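Local coordinates for listeriolysin O (Listeria monocytogenes, PDB 4CDB), which binds cholesterol-containing host membranes and, after a major conformational change, inserts to form oligomeric pores that lyse the cell, at residues D169-M172 against S177-I180; R230-A235 against E239-L244. All coordinates share one frame; numbering follows the deposited sequence.

Interaction 1. Residues D169-M172 against S177-I180; sequences DDEM and SQLI. With NA (sodium ion), chain F; NA (sodium ion), chain K; NA (sodium ion), chain H.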
loop_
_atom_site.group_PDB
_atom_site.type_symbol
_atom_site.label_atom_id
_atom_site.label_comp_id
_atom_site.label_asym_id
_atom_site.label_seq_id
_atom_site.Cartn_x
_atom_site.Cartn_y
_atom_site.Cartn_z
ATOM N N ASP A 169 0.319 -5.916 -4.432
ATOM C CA ASP A 169 -0.477 -4.741 -4.084
ATOM C C ASP A 169 0.306 -3.804 -3.168
ATOM O O ASP A 169 0.893 -4.248 -2.181
ATOM C CB ASP A 169 -1.776 -5.161 -3.391
ATOM C CG ASP A 169 -2.964 -5.162 -4.328
ATOM O OD1 ASP A 169 -3.027 -4.274 -5.202
ATOM O OD2 ASP A 169 -3.833 -6.050 -4.190
ATOM N N ASP A 170 0.311 -2.514 -3.494
ATOM C CA ASP A 170 0.997 -1.517 -2.671
ATOM C C ASP A 170 0.183 -0.230 -2.519
ATOM O O ASP A 170 -0.599 0.125 -3.403
ATOM C CB ASP A 170 2.392 -1.205 -3.227
ATOM C CG ASP A 170 2.368 -0.790 -4.691
ATOM O OD1 ASP A 170 1.270 -0.596 -5.254
ATOM O OD2 ASP A 170 3.460 -0.648 -5.280
ATOM N N GLU A 171 0.379 0.460 -1.397
ATOM C CA GLU A 171 -0.334 1.701 -1.103
ATOM C C GLU A 171 0.411 2.541 -0.077
ATOM O O GLU A 171 0.894 2.015 0.928
ATOM C CB GLU A 171 -1.733 1.408 -0.556
ATOM C CG GLU A 171 -2.833 1.351 -1.595
ATOM C CD GLU A 171 -3.105 2.694 -2.244
ATOM O OE1 GLU A 171 -2.911 3.735 -1.579
ATOM O OE2 GLU A 171 -3.528 2.707 -3.419
ATOM N N MET A 172 0.493 3.845 -0.321
ATOM C CA MET A 172 0.983 4.761 0.696
ATOM C C MET A 172 -0.085 4.839 1.779
ATOM O O MET A 172 -1.239 5.162 1.498
ATOM C CB MET A 172 1.253 6.148 0.109
ATOM C CG MET A 172 2.325 6.181 -0.977
ATOM S SD MET A 172 3.929 5.568 -0.417
ATOM C CE MET A 172 4.250 6.678 0.951
ATOM N N SER A 177 -8.980 2.466 7.594
ATOM C CA SER A 177 -10.122 2.226 6.721
ATOM C C SER A 177 -9.731 2.224 5.246
ATOM O O SER A 177 -10.294 1.482 4.443
ATOM C CB SER A 177 -11.205 3.272 6.976
ATOM O OG SER A 177 -12.331 3.044 6.152
ATOM N N GLN A 178 -8.762 3.064 4.898
ATOM C CA GLN A 178 -8.249 3.119 3.535
ATOM C C GLN A 178 -7.593 1.800 3.155
ATOM O O GLN A 178 -7.847 1.250 2.085
ATOM C CB GLN A 178 -7.231 4.252 3.393
ATOM C CG GLN A 178 -6.498 4.263 2.061
ATOM C CD GLN A 178 -5.042 4.664 2.203
ATOM O OE1 GLN A 178 -4.519 4.760 3.313
ATOM N NE2 GLN A 178 -4.378 4.897 1.076
ATOM N N LEU A 179 -6.749 1.294 4.046
ATOM C CA LEU A 179 -6.011 0.064 3.784
ATOM C C LEU A 179 -6.903 -1.175 3.866
ATOM O O LEU A 179 -6.630 -2.186 3.221
ATOM C CB LEU A 179 -4.815 -0.048 4.733
ATOM C CG LEU A 179 -3.767 1.049 4.527
ATOM C CD1 LEU A 179 -2.636 0.920 5.530
ATOM C CD2 LEU A 179 -3.234 1.008 3.103
ATOM N N ILE A 180 -7.970 -1.089 4.653
ATOM C CA ILE A 180 -8.954 -2.164 4.716
ATOM C C ILE A 180 -9.680 -2.296 3.377
ATOM O O ILE A 180 -9.949 -3.400 2.909
ATOM C CB ILE A 180 -9.959 -1.950 5.872
ATOM C CG1 ILE A 180 -9.278 -2.215 7.214
ATOM C CG2 ILE A 180 -11.158 -2.868 5.735
ATOM C CD1 ILE A 180 -10.177 -1.998 8.417
HETATM NA NA NA F . -1.698 -2.129 -5.359
HETATM NA NA NA K . -5.242 4.939 -1.716
HETATM NA NA NA H . -12.405 -4.882 2.298
HETATM O O HOH W 1 -12.218 -6.485 -0.210
HETATM O O HOH W 2 -12.664 -7.579 3.196
#
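Glu171, on strand 165-172, reaches across to Gln178 and Leu179 on helix 176-183, and its atoms divide the contact into an apolar base and an ionic tip. Its CB lies 4.0 Å from Leu179 CD2, the branch of the leucine that touches it; Leu179 also packs on Val210 of strand 207-222 and Phe187 of helix 187-194. From CB the chain runs through CG and bends at chi2 (-67°), which brings Glu171 CD to 3.1 Å from a sodium ion. Glu171 OE1 binds that sodium at 2.6 Å, while OE2 turns to the ammonium group of Lys182 in a salt bridge. The amide end of Gln178 approaches the same sodium from the helix, its plane 76° from that of the Glu171 carboxylate. Tyr368 OH adds a third protein ligand. The same amide also lies beside the carbonyl oxygen of Met172, at the end of the strand. Two further sodium ions lie at the margins: one is held by Asp169 OD1 at 2.5 Å, the other by Ile180 O at 2.9 Å together with two waters and Asn364. Helix 176-183 falls within a segment expected to form a membrane-spanning beta strand of the pore, and its helical state here is consistent with the soluble form of this family. The chemistry implies a largely polar join: one carboxylate is shared between a metal ion and a lysine, both of which would probably stabilise its negative charge, and between these two segments the apolar part is the single touch of Glu171 CB on Leu179 CD2.

Interaction 2. Residues R230-A235 against E239-L244; sequences RFFGKA and EQLQAL. With NA (sodium ion), chain O.
Phe232 and Leu241 meet from opposite directions in the close-packed half of this contact. Methyl CD1 of Leu241 sits over one face of the phenyl ring, 4.2 Å from the ring centroid of Phe232 and 21° off its normal, a CH-pi contact displaced toward the rim. The second methyl, Leu241 CD2, lies 3.7 Å from Phe232 CE1. Phe232 CG stands anti to the carbonyl carbon (chi1 -61°), which points the ring at Leu241. The arrangement is a loop folded back on the short helix it leads into: 230-235 follows strand 207-222, and after three intervening residues 239-244 continues helix 238-243. Ile23 and Ile27 of helix 14-28, with Leu92 and Val109, extend the apolar cluster around the pair. Toward solvent the fit is looser. Ala235 is exposed, and its carbonyl oxygen, Ala235 O, stands 3.5 Å from Gln240 NE2. Gln240 stretches out beyond CG, and its OE1 binds a sodium ion at 2.5 Å, with a water oxygen 2.8 Å from the same sodium.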
loop_
_atom_site.group_PDB
_atom_site.type_symbol
_atom_site.label_atom_id
_atom_site.label_comp_id
_atom_site.label_asym_id
_atom_site.label_seq_id
_atom_site.Cartn_x
_atom_site.Cartn_y
_atom_site.Cartn_z
ATOM N N ARG A 230 -27.095 -29.892 -4.973
ATOM C CA ARG A 230 -26.044 -30.894 -5.176
ATOM C C ARG A 230 -24.990 -30.923 -4.071
ATOM O O ARG A 230 -24.405 -31.967 -3.799
ATOM C CB ARG A 230 -25.363 -30.716 -6.539
ATOM C CG ARG A 230 -25.791 -31.734 -7.586
ATOM C CD ARG A 230 -25.620 -33.166 -7.086
ATOM N NE ARG A 230 -24.380 -33.791 -7.545
ATOM C CZ ARG A 230 -23.316 -34.018 -6.779
ATOM N NH1 ARG A 230 -23.326 -33.674 -5.499
ATOM N NH2 ARG A 230 -22.240 -34.596 -7.296
ATOM N N PHE A 231 -24.748 -29.780 -3.438
ATOM C CA PHE A 231 -23.706 -29.695 -2.416
ATOM C C PHE A 231 -24.167 -30.205 -1.052
ATOM O O PHE A 231 -23.348 -30.488 -0.177
ATOM C CB PHE A 231 -23.166 -28.266 -2.298
ATOM C CG PHE A 231 -22.094 -27.939 -3.302
ATOM C CD1 PHE A 231 -21.536 -28.936 -4.088
ATOM C CD2 PHE A 231 -21.638 -26.639 -3.453
ATOM C CE1 PHE A 231 -20.547 -28.643 -5.012
ATOM C CE2 PHE A 231 -20.649 -26.337 -4.374
ATOM C CZ PHE A 231 -20.102 -27.343 -5.155
ATOM N N PHE A 232 -25.477 -30.332 -0.877
ATOM C CA PHE A 232 -26.022 -30.749 0.409
ATOM C C PHE A 232 -26.203 -32.257 0.503
ATOM O O PHE A 232 -26.483 -32.921 -0.495
ATOM C CB PHE A 232 -27.352 -30.046 0.672
ATOM C CG PHE A 232 -27.238 -28.554 0.724
ATOM C CD1 PHE A 232 -26.752 -27.925 1.858
ATOM C CD2 PHE A 232 -27.610 -27.778 -0.362
ATOM C CE1 PHE A 232 -26.641 -26.545 1.909
ATOM C CE2 PHE A 232 -27.503 -26.402 -0.317
ATOM C CZ PHE A 232 -27.018 -25.785 0.818
ATOM N N GLY A 233 -26.038 -32.789 1.711
ATOM C CA GLY A 233 -26.294 -34.195 1.967
ATOM C C GLY A 233 -27.757 -34.528 1.747
ATOM O O GLY A 233 -28.615 -33.642 1.803
ATOM N N LYS A 234 -28.045 -35.803 1.506
ATOM C CA LYS A 234 -29.394 -36.233 1.160
ATOM C C LYS A 234 -30.393 -36.080 2.305
ATOM O O LYS A 234 -31.601 -36.177 2.093
ATOM C CB LYS A 234 -29.382 -37.682 0.676
ATOM C CG LYS A 234 -28.910 -38.679 1.719
ATOM C CD LYS A 234 -28.755 -40.063 1.108
ATOM C CE LYS A 234 -28.284 -41.078 2.139
ATOM N NZ LYS A 234 -28.053 -42.427 1.545
ATOM N N ALA A 235 -29.890 -35.844 3.513
ATOM C CA ALA A 235 -30.758 -35.693 4.678
ATOM C C ALA A 235 -31.099 -34.232 4.964
ATOM O O ALA A 235 -31.910 -33.941 5.843
ATOM C CB ALA A 235 -30.125 -36.336 5.900
ATOM N N GLU A 239 -36.223 -26.744 5.424
ATOM C CA GLU A 239 -36.525 -26.298 6.781
ATOM C C GLU A 239 -35.259 -26.125 7.611
ATOM O O GLU A 239 -35.133 -25.166 8.371
ATOM C CB GLU A 239 -37.480 -27.273 7.475
ATOM C CG GLU A 239 -38.930 -27.155 7.036
ATOM C CD GLU A 239 -39.155 -27.586 5.599
ATOM O OE1 GLU A 239 -38.363 -28.404 5.085
ATOM O OE2 GLU A 239 -40.130 -27.108 4.985
ATOM N N GLN A 240 -34.325 -27.056 7.464
ATOM C CA GLN A 240 -33.059 -26.973 8.181
ATOM C C GLN A 240 -32.253 -25.750 7.752
ATOM O O GLN A 240 -31.676 -25.057 8.589
ATOM C CB GLN A 240 -32.244 -28.253 7.987
ATOM C CG GLN A 240 -32.911 -29.493 8.565
ATOM C CD GLN A 240 -32.210 -30.777 8.160
ATOM O OE1 GLN A 240 -31.153 -30.749 7.530
ATOM N NE2 GLN A 240 -32.800 -31.912 8.520
ATOM N N LEU A 241 -32.221 -25.489 6.449
ATOM C CA LEU A 241 -31.492 -24.344 5.914
ATOM C C LEU A 241 -32.084 -23.026 6.402
ATOM O O LEU A 241 -31.350 -22.089 6.709
ATOM C CB LEU A 241 -31.473 -24.379 4.385
ATOM C CG LEU A 241 -30.713 -25.545 3.751
ATOM C CD1 LEU A 241 -30.696 -25.415 2.236
ATOM C CD2 LEU A 241 -29.298 -25.631 4.307
ATOM N N GLN A 242 -33.410 -22.961 6.472
ATOM C CA GLN A 242 -34.086 -21.763 6.966
ATOM C C GLN A 242 -33.747 -21.502 8.427
ATOM O O GLN A 242 -33.489 -20.365 8.816
ATOM C CB GLN A 242 -35.605 -21.874 6.806
ATOM C CG GLN A 242 -36.093 -21.834 5.373
ATOM C CD GLN A 242 -37.586 -21.578 5.276
ATOM O OE1 GLN A 242 -38.180 -20.954 6.157
ATOM N NE2 GLN A 242 -38.199 -22.061 4.203
ATOM N N ALA A 243 -33.758 -22.561 9.230
ATOM C CA ALA A 243 -33.463 -22.448 10.655
ATOM C C ALA A 243 -32.037 -21.970 10.912
ATOM O O ALA A 243 -31.761 -21.325 11.922
ATOM C CB ALA A 243 -33.703 -23.777 11.348
ATOM N N LEU A 244 -31.135 -22.297 9.994
ATOM C CA LEU A 244 -29.733 -21.920 10.129
ATOM C C LEU A 244 -29.479 -20.481 9.696
ATOM O O LEU A 244 -28.383 -19.956 9.888
ATOM C CB LEU A 244 -28.841 -22.870 9.329
ATOM C CG LEU A 244 -28.785 -24.302 9.855
ATOM C CD1 LEU A 244 -27.917 -25.165 8.961
ATOM C CD2 LEU A 244 -28.267 -24.314 11.281
HETATM NA NA NA O . -29.073 -29.591 8.280
HETATM O O HOH W 3 -26.973 -31.458 8.079
#

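In the fold
From the N terminus, strand 165-172 is the first segment reached, and interaction 1 closes the four-residue turn between 169-172 and 177-180. The chain then passes through helices 187-194 and 198-202 and along strand 207-222, which pairs with strand 165-172, before interaction 2 closes the three-residue connection between 230-235 and 239-244. The two contacts follow in series, neither nesting nor crossing; their centres are 39 Å apart and their nearest atoms about 25 Å. Interaction 1 joins the large antiparallel sheet, near the middle of the molecule, to helix 176-183, in a region assigned to the membrane-spanning strands of the pore. Interaction 2 lies far from the centre, beside the N-terminal helix 14-28.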